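Local coordinates for protein fructokinase (Xylella fastidiosa, PDB 3LKI) that probably phosphorylates fructose with ATP, as a sugar kinase of the PfkB family with the ribokinase fold, and binds ATP, at residues G36-N41 and H134-S139; L196-L201 and L227-A232; D262-G267 and F298-G303. One frame throughout, in Å; residues are numbered along the deposited sequence.

Interaction 1: residues G36-N41 and H134-S139; sequences GGAPAN and HACSNS
Ala38 and Pro39, which open helix 38-49, press against Cys136 near the end of strand 130-136, a small and largely apolar contact. Just before them Gly37, the N-cap residue, has a positive phi of 114°, a backbone shape suited chiefly to glycine; its carbonyl O takes the N-H of Asn41 at 2.8 Å and starts the helix. Ala38 points its methyl group at the other segment: CB lies 3.6 Å from Cys136 SG and 4.2 Å from Asn138 ND2. The sulfur reaches it because SG stands beside the backbone N of Cys136 (chi1 -66°), turned out from the strand toward the helix start. Next comes Pro39, whose ring carbon CD rests 4.0 Å from the same SG, while its CA faces the edge of the His134 ring. The sulfur thus touches two successive residues of the first turn. The amide of Asn138 is held chiefly by Asn168 OD1; Glu12 OE2 makes weak bonds to both Asn138 ND2 and Ala38 N. Asn41 turns elsewhere, giving ND2 to Asp262. The Gly-Gly pair just before this helix is consistent with the first PfkB signature, and a phosphate ion, probably from the crystallisation liquor, lies near Ala38. Strand 130-136 runs between strands 6-10 and 162-166 in the large sheet; helix 143-158 packs against Ala135, and helix 260-275 against both Ala38 and His134.

Interaction 2: residues L196-L201 and L227-A232; sequences LSSEEL and LLVTDA. With ATP (adenosine-5'-triphosphate), chain E.
Leu201 and Val229 meet at about a right angle, with Leu201 CD2 set against both branches of the valine and 3.9 Å from its CG1. On this same side of the sheet Leu196 reaches across to Leu227, their CD1 atoms 3.8 Å apart, the two chains slanting past each other. Ser197 and Thr230 point to the other side. The strands pair in parallel: Leu196 N gives a nearly straight bond to Leu228 O (2.7 Å, 176°), and Thr230 N returns one to Leu196 O at 2.8 Å. Past the strand end, Ser198 N makes only a weak bond to Thr230 O; its OG is modelled too close to that same carbonyl for the bond length to be trusted. Ser197 and Glu200 form a capping box: Glu200 N donates to Ser197 OG at 3.0 Å, and Ser197 N to Glu200 OE1, on the anti side, tilted 27° from the carboxylate plane. Strands 193-197 and 226-230, linked through helices 198-207 and 212-220, make a beta-alpha-beta crossover. Thr230 OG1 (chi1 64°) makes a weak bond to ATP O2A, whose position is less sure; Lys195 NZ also binds ATP. Backbone pairing and leucine packing therefore fix the strand end that carries the ATP-binding residues Thr230 and Asp231.

Interaction 3: residues D262-G267 and F298-G303; sequences DAFVGG and FAAAVG. With ATP (adenosine-5'-triphosphate), chain E.
The Phe264 ring carries the methyl of Ala299 on one face, a CH-pi contact in which CB stands 3.9 Å from the ring centroid and 16° off the normal, shifted toward the rim. Ala300 N approaches the same ring obliquely, as does the ribose of ATP, whose C4' is 3.8 Å from Phe264 CD1. Phe298 is met at its edge: Gly267 O lies near the ring plane, 3.5 Å from Phe298 CE2. Both phenylalanines hold CG anti to their backbone N, and Phe264 (chi1 179°) is thereby carried alongside the partner helix and next to the ribose. Elsewhere the packing rests on small residues. Gly267 CA sits 3.7 Å from Val302 CG2, against a surface where its bare backbone is needed for so close a fit. The other branch of that valine, CG1, reaches Ala263 O at 3.4 Å, and Ala263 CB lies over Gly303 CA. The axes accordingly come within 7.2 Å, at 142° between their directions. The ribose packs on the second helix: ATP O2' is 3.5 Å from Ala300 CA, and O4' faces the bare CA of Gly303. Thus the two helices form a wall of the nucleotide pocket. Helix 319-328 packs on Phe298 and Ala301; helix 38-49 lies against Asp262, Val265 and Phe298; and Leu228 of strand 226-230 touches Phe264.

Overall arrangement
From the N terminus, interaction 1 closes first, bringing strand 130-136 back to the start of helix 38-49 over 92 intervening residues. Interaction 2 then closes a short loop of 25 residues between neighbouring strands of the same large sheet, and interaction 3 joins helices 260-275 and 289-307 across 30. The three follow in series, neither nesting nor crossing. Interactions 1 and 2 share the sheet without touching, their centres about 16 Å apart. Interaction 3 meets both through helix 260-275, which packs its Asp262 CG against Ala38 O on one side of the chain's path and reaches strand 226-230 on the other. That helix thus ties the glycine-rich helix start to the ATP-binding strand end.

Interaction 1: residues G36-N41 and H134-S139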
loop_
_atom_site.group_PDB
_atom_site.type_symbol
_atom_site.label_atom_id
_atom_site.label_comp_id
_atom_site.label_asym_id
_atom_site.label_seq_id
_atom_site.Cartn_x
_atom_site.Cartn_y
_atom_site.Cartn_z
ATOM N N GLY B 36 -4.446 9.270 -9.548
ATOM C CA GLY B 36 -5.551 8.545 -10.146
ATOM C C GLY B 36 -6.859 8.627 -9.377
ATOM O O GLY B 36 -6.989 9.386 -8.418
ATOM N N GLY B 37 -7.826 7.819 -9.800
ATOM C CA GLY B 37 -9.138 7.815 -9.183
ATOM C C GLY B 37 -10.097 8.320 -10.245
ATOM O O GLY B 37 -9.847 9.367 -10.848
ATOM N N ALA B 38 -11.185 7.589 -10.477
ATOM C CA ALA B 38 -12.147 7.961 -11.512
ATOM C C ALA B 38 -12.646 9.406 -11.412
ATOM O O ALA B 38 -12.416 10.211 -12.317
ATOM C CB ALA B 38 -13.334 6.974 -11.516
ATOM N N PRO B 39 -13.344 9.753 -10.323
ATOM C CA PRO B 39 -13.822 11.138 -10.226
ATOM C C PRO B 39 -12.705 12.187 -10.168
ATOM O O PRO B 39 -12.901 13.334 -10.578
ATOM C CB PRO B 39 -14.700 11.122 -8.970
ATOM C CG PRO B 39 -14.150 9.974 -8.165
ATOM C CD PRO B 39 -13.846 8.934 -9.206
ATOM N N ALA B 40 -11.534 11.791 -9.674
ATOM C CA ALA B 40 -10.403 12.710 -9.587
ATOM C C ALA B 40 -9.914 13.036 -10.994
ATOM O O ALA B 40 -9.601 14.188 -11.299
ATOM C CB ALA B 40 -9.264 12.093 -8.756
ATOM N N ASN B 41 -9.851 12.016 -11.844
ATOM C CA ASN B 41 -9.415 12.195 -13.225
ATOM C C ASN B 41 -10.357 13.160 -13.942
ATOM O O ASN B 41 -9.914 14.061 -14.647
ATOM C CB ASN B 41 -9.389 10.851 -13.969
ATOM C CG ASN B 41 -8.240 9.954 -13.521
ATOM O OD1 ASN B 41 -7.216 10.438 -13.046
ATOM N ND2 ASN B 41 -8.401 8.641 -13.690
ATOM N N HIS B 134 -20.850 14.775 -10.001
ATOM C CA HIS B 134 -20.439 13.548 -10.678
ATOM C C HIS B 134 -19.884 12.509 -9.734
ATOM O O HIS B 134 -19.094 12.827 -8.847
ATOM C CB HIS B 134 -19.401 13.851 -11.759
ATOM C CG HIS B 134 -18.931 12.631 -12.494
ATOM N ND1 HIS B 134 -17.746 11.989 -12.200
ATOM C CD2 HIS B 134 -19.525 11.896 -13.462
ATOM C CE1 HIS B 134 -17.635 10.909 -12.950
ATOM N NE2 HIS B 134 -18.702 10.828 -13.724
ATOM N N ALA B 135 -20.307 11.264 -9.930
ATOM C CA ALA B 135 -19.857 10.163 -9.081
ATOM C C ALA B 135 -19.686 8.855 -9.849
ATOM O O ALA B 135 -20.092 8.736 -11.012
ATOM C CB ALA B 135 -20.819 9.974 -7.920
ATOM N N CYS B 136 -19.073 7.880 -9.185
ATOM C CA CYS B 136 -18.803 6.572 -9.779
ATOM C C CYS B 136 -19.143 5.471 -8.782
ATOM O O CYS B 136 -19.386 5.752 -7.611
ATOM C CB CYS B 136 -17.325 6.484 -10.184
ATOM S SG CYS B 136 -16.891 7.634 -11.522
ATOM N N SER B 137 -19.146 4.220 -9.237
ATOM C CA SER B 137 -19.491 3.108 -8.360
ATOM C C SER B 137 -18.411 2.705 -7.362
ATOM O O SER B 137 -18.695 1.965 -6.414
ATOM C CB SER B 137 -19.905 1.881 -9.182
ATOM O OG SER B 137 -18.800 1.276 -9.835
ATOM N N ASN B 138 -17.181 3.176 -7.554
ATOM C CA ASN B 138 -16.116 2.816 -6.628
ATOM C C ASN B 138 -16.358 3.356 -5.224
ATOM O O ASN B 138 -15.830 2.816 -4.248
ATOM C CB ASN B 138 -14.756 3.274 -7.173
ATOM C CG ASN B 138 -14.412 2.596 -8.492
ATOM O OD1 ASN B 138 -14.411 1.366 -8.589
ATOM N ND2 ASN B 138 -14.131 3.396 -9.515
ATOM N N SER B 139 -17.163 4.409 -5.107
ATOM C CA SER B 139 -17.471 4.958 -3.787
ATOM C C SER B 139 -18.730 4.269 -3.236
ATOM O O SER B 139 -19.412 4.801 -2.356
ATOM C CB SER B 139 -17.687 6.470 -3.854
ATOM O OG SER B 139 -18.800 6.804 -4.664
#

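Interaction 2: residues L196-L201 and L227-A232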
loop_
_atom_site.group_PDB
_atom_site.type_symbol
_atom_site.label_atom_id
_atom_site.label_comp_id
_atom_site.label_asym_id
_atom_site.label_seq_id
_atom_site.Cartn_x
_atom_site.Cartn_y
_atom_site.Cartn_z
ATOM N N LEU B 196 -21.895 4.322 -19.462
ATOM C CA LEU B 196 -21.569 2.906 -19.313
ATOM C C LEU B 196 -20.662 2.434 -20.438
ATOM O O LEU B 196 -20.615 3.039 -21.512
ATOM C CB LEU B 196 -22.833 2.051 -19.370
ATOM C CG LEU B 196 -24.001 2.264 -18.415
ATOM C CD1 LEU B 196 -25.158 1.378 -18.857
ATOM C CD2 LEU B 196 -23.581 1.940 -16.988
ATOM N N SER B 197 -19.950 1.341 -20.190
ATOM C CA SER B 197 -19.085 0.765 -21.210
ATOM C C SER B 197 -19.917 -0.348 -21.832
ATOM O O SER B 197 -20.933 -0.750 -21.266
ATOM C CB SER B 197 -17.822 0.176 -20.580
ATOM O OG SER B 197 -18.140 -0.973 -19.817
ATOM N N SER B 198 -19.499 -0.838 -22.996
ATOM C CA SER B 198 -20.221 -1.915 -23.668
ATOM C C SER B 198 -20.330 -3.117 -22.738
ATOM O O SER B 198 -21.361 -3.782 -22.679
ATOM C CB SER B 198 -19.489 -2.343 -24.944
ATOM O OG SER B 198 -19.230 -1.241 -25.795
ATOM N N GLU B 199 -19.247 -3.387 -22.020
ATOM C CA GLU B 199 -19.189 -4.512 -21.096
ATOM C C GLU B 199 -20.168 -4.344 -19.944
ATOM O O GLU B 199 -20.875 -5.284 -19.576
ATOM C CB GLU B 199 -17.769 -4.667 -20.536
ATOM C CG GLU B 199 -16.654 -4.672 -21.580
ATOM C CD GLU B 199 -16.282 -3.274 -22.066
ATOM O OE1 GLU B 199 -17.069 -2.664 -22.825
ATOM O OE2 GLU B 199 -15.198 -2.783 -21.681
ATOM N N GLU B 200 -20.204 -3.140 -19.373
ATOM C CA GLU B 200 -21.099 -2.856 -18.260
ATOM C C GLU B 200 -22.551 -2.937 -18.708
ATOM O O GLU B 200 -23.421 -3.322 -17.933
ATOM C CB GLU B 200 -20.785 -1.479 -17.669
ATOM C CG GLU B 200 -19.340 -1.360 -17.203
ATOM C CD GLU B 200 -18.987 0.014 -16.668
ATOM O OE1 GLU B 200 -19.435 1.022 -17.248
ATOM O OE2 GLU B 200 -18.237 0.087 -15.676
ATOM N N LEU B 201 -22.812 -2.579 -19.962
ATOM C CA LEU B 201 -24.174 -2.658 -20.481
ATOM C C LEU B 201 -24.594 -4.129 -20.492
ATOM O O LEU B 201 -25.716 -4.465 -20.114
ATOM C CB LEU B 201 -24.251 -2.077 -21.896
ATOM C CG LEU B 201 -25.635 -2.093 -22.550
ATOM C CD1 LEU B 201 -26.658 -1.449 -21.624
ATOM C CD2 LEU B 201 -25.581 -1.367 -23.889
ATOM N N LEU B 227 -28.097 8.517 -21.754
ATOM C CA LEU B 227 -27.232 7.354 -21.570
ATOM C C LEU B 227 -26.157 7.281 -22.651
ATOM O O LEU B 227 -26.447 7.334 -23.850
ATOM C CB LEU B 227 -28.035 6.046 -21.611
ATOM C CG LEU B 227 -27.172 4.771 -21.694
ATOM C CD1 LEU B 227 -26.368 4.609 -20.406
ATOM C CD2 LEU B 227 -28.055 3.537 -21.940
ATOM N N LEU B 228 -24.912 7.141 -22.221
ATOM C CA LEU B 228 -23.809 7.021 -23.152
ATOM C C LEU B 228 -23.164 5.660 -22.947
ATOM O O LEU B 228 -22.806 5.293 -21.825
ATOM C CB LEU B 228 -22.782 8.110 -22.894
ATOM C CG LEU B 228 -23.354 9.518 -22.763
ATOM C CD1 LEU B 228 -22.246 10.390 -22.313
ATOM C CD2 LEU B 228 -23.946 10.024 -24.070
ATOM N N VAL B 229 -23.033 4.902 -24.029
ATOM C CA VAL B 229 -22.410 3.588 -23.953
ATOM C C VAL B 229 -21.144 3.644 -24.794
ATOM O O VAL B 229 -21.196 3.957 -25.983
ATOM C CB VAL B 229 -23.340 2.497 -24.499
ATOM C CG1 VAL B 229 -22.676 1.145 -24.369
ATOM C CG2 VAL B 229 -24.658 2.524 -23.756
ATOM N N THR B 230 -20.003 3.350 -24.181
ATOM C CA THR B 230 -18.742 3.402 -24.905
ATOM C C THR B 230 -18.123 2.050 -25.217
ATOM O O THR B 230 -18.676 0.996 -24.906
ATOM C CB THR B 230 -17.677 4.220 -24.133
ATOM O OG1 THR B 230 -17.374 3.561 -22.897
ATOM C CG2 THR B 230 -18.182 5.629 -23.845
ATOM N N ASP B 231 -16.959 2.133 -25.852
ATOM C CA ASP B 231 -16.109 1.016 -26.249
ATOM C C ASP B 231 -14.901 1.745 -26.841
ATOM O O ASP B 231 -14.982 2.949 -27.075
ATOM C CB ASP B 231 -16.798 0.111 -27.279
ATOM C CG ASP B 231 -17.408 0.882 -28.421
ATOM O OD1 ASP B 231 -17.924 0.227 -29.355
ATOM O OD2 ASP B 231 -17.379 2.133 -28.379
ATOM N N ALA B 232 -13.790 1.044 -27.056
ATOM C CA ALA B 232 -12.565 1.667 -27.571
ATOM C C ALA B 232 -12.723 2.698 -28.697
ATOM O O ALA B 232 -13.328 3.763 -28.512
ATOM C CB ALA B 232 -11.577 0.581 -28.001
HETATM P PG ATP E . -11.788 3.583 -18.820
HETATM O O1G ATP E . -12.736 2.669 -18.094
HETATM O O2G ATP E . -11.587 4.918 -18.115
HETATM O O3G ATP E . -10.441 2.871 -19.027
HETATM P PB ATP E . -13.607 3.063 -21.083
HETATM O O1B ATP E . -13.183 1.665 -21.497
HETATM O O2B ATP E . -14.846 3.305 -20.295
HETATM O O3B ATP E . -12.461 3.857 -20.245
HETATM P PA ATP E . -13.353 3.668 -23.939
HETATM O O1A ATP E . -11.997 3.029 -24.103
HETATM O O2A ATP E . -14.575 2.997 -24.486
HETATM O O3A ATP E . -13.666 3.996 -22.374
HETATM O "O5'" ATP E . -13.536 5.523 -24.092
HETATM C "C5'" ATP E . -13.353 6.883 -23.824
HETATM C "C4'" ATP E . -13.639 7.699 -25.067
HETATM O "O4'" ATP E . -12.272 7.989 -25.403
HETATM C "C3'" ATP E . -14.101 6.964 -26.353
HETATM O "O3'" ATP E . -15.504 6.921 -26.509
HETATM C "C2'" ATP E . -13.397 7.723 -27.401
HETATM O "O2'" ATP E . -14.120 8.930 -27.739
HETATM C "C1'" ATP E . -12.040 7.982 -26.811
HETATM N N9 ATP E . -11.104 6.828 -27.210
HETATM C C8 ATP E . -10.691 5.728 -26.469
HETATM N N7 ATP E . -9.850 4.919 -27.172
HETATM C C5 ATP E . -9.699 5.475 -28.372
HETATM C C6 ATP E . -8.945 5.177 -29.632
HETATM N N6 ATP E . -8.176 4.071 -29.697
HETATM N N1 ATP E . -9.059 6.059 -30.728
HETATM C C2 ATP E . -9.844 7.217 -30.702
HETATM N N3 ATP E . -10.560 7.551 -29.574
HETATM C C4 ATP E . -10.520 6.741 -28.409
#

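Interaction 3: residues D262-G267 and F298-G303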
loop_
_atom_site.group_PDB
_atom_site.type_symbol
_atom_site.label_atom_id
_atom_site.label_comp_id
_atom_site.label_asym_id
_atom_site.label_seq_id
_atom_site.Cartn_x
_atom_site.Cartn_y
_atom_site.Cartn_z
ATOM N N ASP B 262 -12.618 8.662 -18.400
ATOM C CA ASP B 262 -12.785 9.783 -17.482
ATOM C C ASP B 262 -12.558 11.100 -18.213
ATOM O O ASP B 262 -13.207 12.097 -17.915
ATOM C CB ASP B 262 -11.816 9.676 -16.301
ATOM C CG ASP B 262 -12.035 8.412 -15.475
ATOM O OD1 ASP B 262 -13.211 8.015 -15.260
ATOM O OD2 ASP B 262 -11.022 7.836 -15.029
ATOM N N ALA B 263 -11.628 11.099 -19.161
ATOM C CA ALA B 263 -11.332 12.291 -19.941
ATOM C C ALA B 263 -12.571 12.630 -20.767
ATOM O O ALA B 263 -12.950 13.797 -20.884
ATOM C CB ALA B 263 -10.153 12.035 -20.857
ATOM N N PHE B 264 -13.176 11.595 -21.350
ATOM C CA PHE B 264 -14.384 11.743 -22.151
ATOM C C PHE B 264 -15.438 12.408 -21.264
ATOM O O PHE B 264 -16.044 13.408 -21.649
ATOM C CB PHE B 264 -14.893 10.372 -22.611
ATOM C CG PHE B 264 -16.156 10.428 -23.433
ATOM C CD1 PHE B 264 -16.097 10.610 -24.812
ATOM C CD2 PHE B 264 -17.403 10.300 -22.830
ATOM C CE1 PHE B 264 -17.252 10.658 -25.578
ATOM C CE2 PHE B 264 -18.572 10.348 -23.592
ATOM C CZ PHE B 264 -18.494 10.524 -24.967
ATOM N N VAL B 265 -15.649 11.844 -20.077
ATOM C CA VAL B 265 -16.635 12.392 -19.150
ATOM C C VAL B 265 -16.282 13.834 -18.823
ATOM O O VAL B 265 -17.159 14.691 -18.753
ATOM C CB VAL B 265 -16.715 11.570 -17.840
ATOM C CG1 VAL B 265 -17.619 12.279 -16.824
ATOM C CG2 VAL B 265 -17.266 10.171 -18.142
ATOM N N GLY B 266 -14.994 14.089 -18.641
ATOM C CA GLY B 266 -14.527 15.432 -18.333
ATOM C C GLY B 266 -14.932 16.436 -19.402
ATOM O O GLY B 266 -15.520 17.474 -19.100
ATOM N N GLY B 267 -14.621 16.122 -20.654
ATOM C CA GLY B 267 -14.975 17.006 -21.746
ATOM C C GLY B 267 -16.476 17.239 -21.838
ATOM O O GLY B 267 -16.919 18.359 -22.085
ATOM N N PHE B 298 -16.958 16.946 -29.051
ATOM C CA PHE B 298 -15.961 17.601 -28.211
ATOM C C PHE B 298 -15.459 16.608 -27.147
ATOM O O PHE B 298 -14.257 16.473 -26.934
ATOM C CB PHE B 298 -16.585 18.825 -27.518
ATOM C CG PHE B 298 -15.650 19.546 -26.593
ATOM C CD1 PHE B 298 -14.870 20.600 -27.053
ATOM C CD2 PHE B 298 -15.553 19.181 -25.252
ATOM C CE1 PHE B 298 -14.003 21.283 -26.186
ATOM C CE2 PHE B 298 -14.695 19.857 -24.380
ATOM C CZ PHE B 298 -13.919 20.907 -24.845
ATOM N N ALA B 299 -16.383 15.921 -26.477
ATOM C CA ALA B 299 -15.989 14.959 -25.446
ATOM C C ALA B 299 -15.100 13.873 -26.035
ATOM O O ALA B 299 -14.103 13.487 -25.426
ATOM C CB ALA B 299 -17.215 14.338 -24.779
ATOM N N ALA B 300 -15.457 13.393 -27.224
ATOM C CA ALA B 300 -14.680 12.356 -27.897
ATOM C C ALA B 300 -13.280 12.890 -28.197
ATOM O O ALA B 300 -12.296 12.148 -28.110
ATOM C CB ALA B 300 -15.370 11.929 -29.195
ATOM N N ALA B 301 -13.194 14.178 -28.537
ATOM C CA ALA B 301 -11.910 14.802 -28.837
ATOM C C ALA B 301 -11.018 14.807 -27.599
ATOM O O ALA B 301 -9.825 14.521 -27.689
ATOM C CB ALA B 301 -12.114 16.221 -29.335
ATOM N N VAL B 302 -11.596 15.144 -26.448
ATOM C CA VAL B 302 -10.840 15.169 -25.194
ATOM C C VAL B 302 -10.318 13.764 -24.897
ATOM O O VAL B 302 -9.151 13.579 -24.566
ATOM C CB VAL B 302 -11.718 15.653 -24.005
ATOM C CG1 VAL B 302 -10.877 15.713 -22.738
ATOM C CG2 VAL B 302 -12.306 17.033 -24.311
ATOM N N GLY B 303 -11.195 12.772 -25.031
ATOM C CA GLY B 303 -10.800 11.392 -24.793
ATOM C C GLY B 303 -9.673 10.942 -25.711
ATOM O O GLY B 303 -8.760 10.245 -25.277
HETATM P PG ATP E . -11.788 3.583 -18.820
HETATM O O1G ATP E . -12.736 2.669 -18.094
HETATM O O2G ATP E . -11.587 4.918 -18.115
HETATM O O3G ATP E . -10.441 2.871 -19.027
HETATM P PB ATP E . -13.607 3.063 -21.083
HETATM O O1B ATP E . -13.183 1.665 -21.497
HETATM O O2B ATP E . -14.846 3.305 -20.295
HETATM O O3B ATP E . -12.461 3.857 -20.245
HETATM P PA ATP E . -13.353 3.668 -23.939
HETATM O O1A ATP E . -11.997 3.029 -24.103
HETATM O O2A ATP E . -14.575 2.997 -24.486
HETATM O O3A ATP E . -13.666 3.996 -22.374
HETATM O "O5'" ATP E . -13.536 5.523 -24.092
HETATM C "C5'" ATP E . -13.353 6.883 -23.824
HETATM C "C4'" ATP E . -13.639 7.699 -25.067
HETATM O "O4'" ATP E . -12.272 7.989 -25.403
HETATM C "C3'" ATP E . -14.101 6.964 -26.353
HETATM O "O3'" ATP E . -15.504 6.921 -26.509
HETATM C "C2'" ATP E . -13.397 7.723 -27.401
HETATM O "O2'" ATP E . -14.120 8.930 -27.739
HETATM C "C1'" ATP E . -12.040 7.982 -26.811
HETATM N N9 ATP E . -11.104 6.828 -27.210
HETATM C C8 ATP E . -10.691 5.728 -26.469
HETATM N N7 ATP E . -9.850 4.919 -27.172
HETATM C C5 ATP E . -9.699 5.475 -28.372
HETATM C C6 ATP E . -8.945 5.177 -29.632
HETATM N N6 ATP E . -8.176 4.071 -29.697
HETATM N N1 ATP E . -9.059 6.059 -30.728
HETATM C C2 ATP E . -9.844 7.217 -30.702
HETATM N N3 ATP E . -10.560 7.551 -29.574
HETATM C C4 ATP E . -10.520 6.741 -28.409
#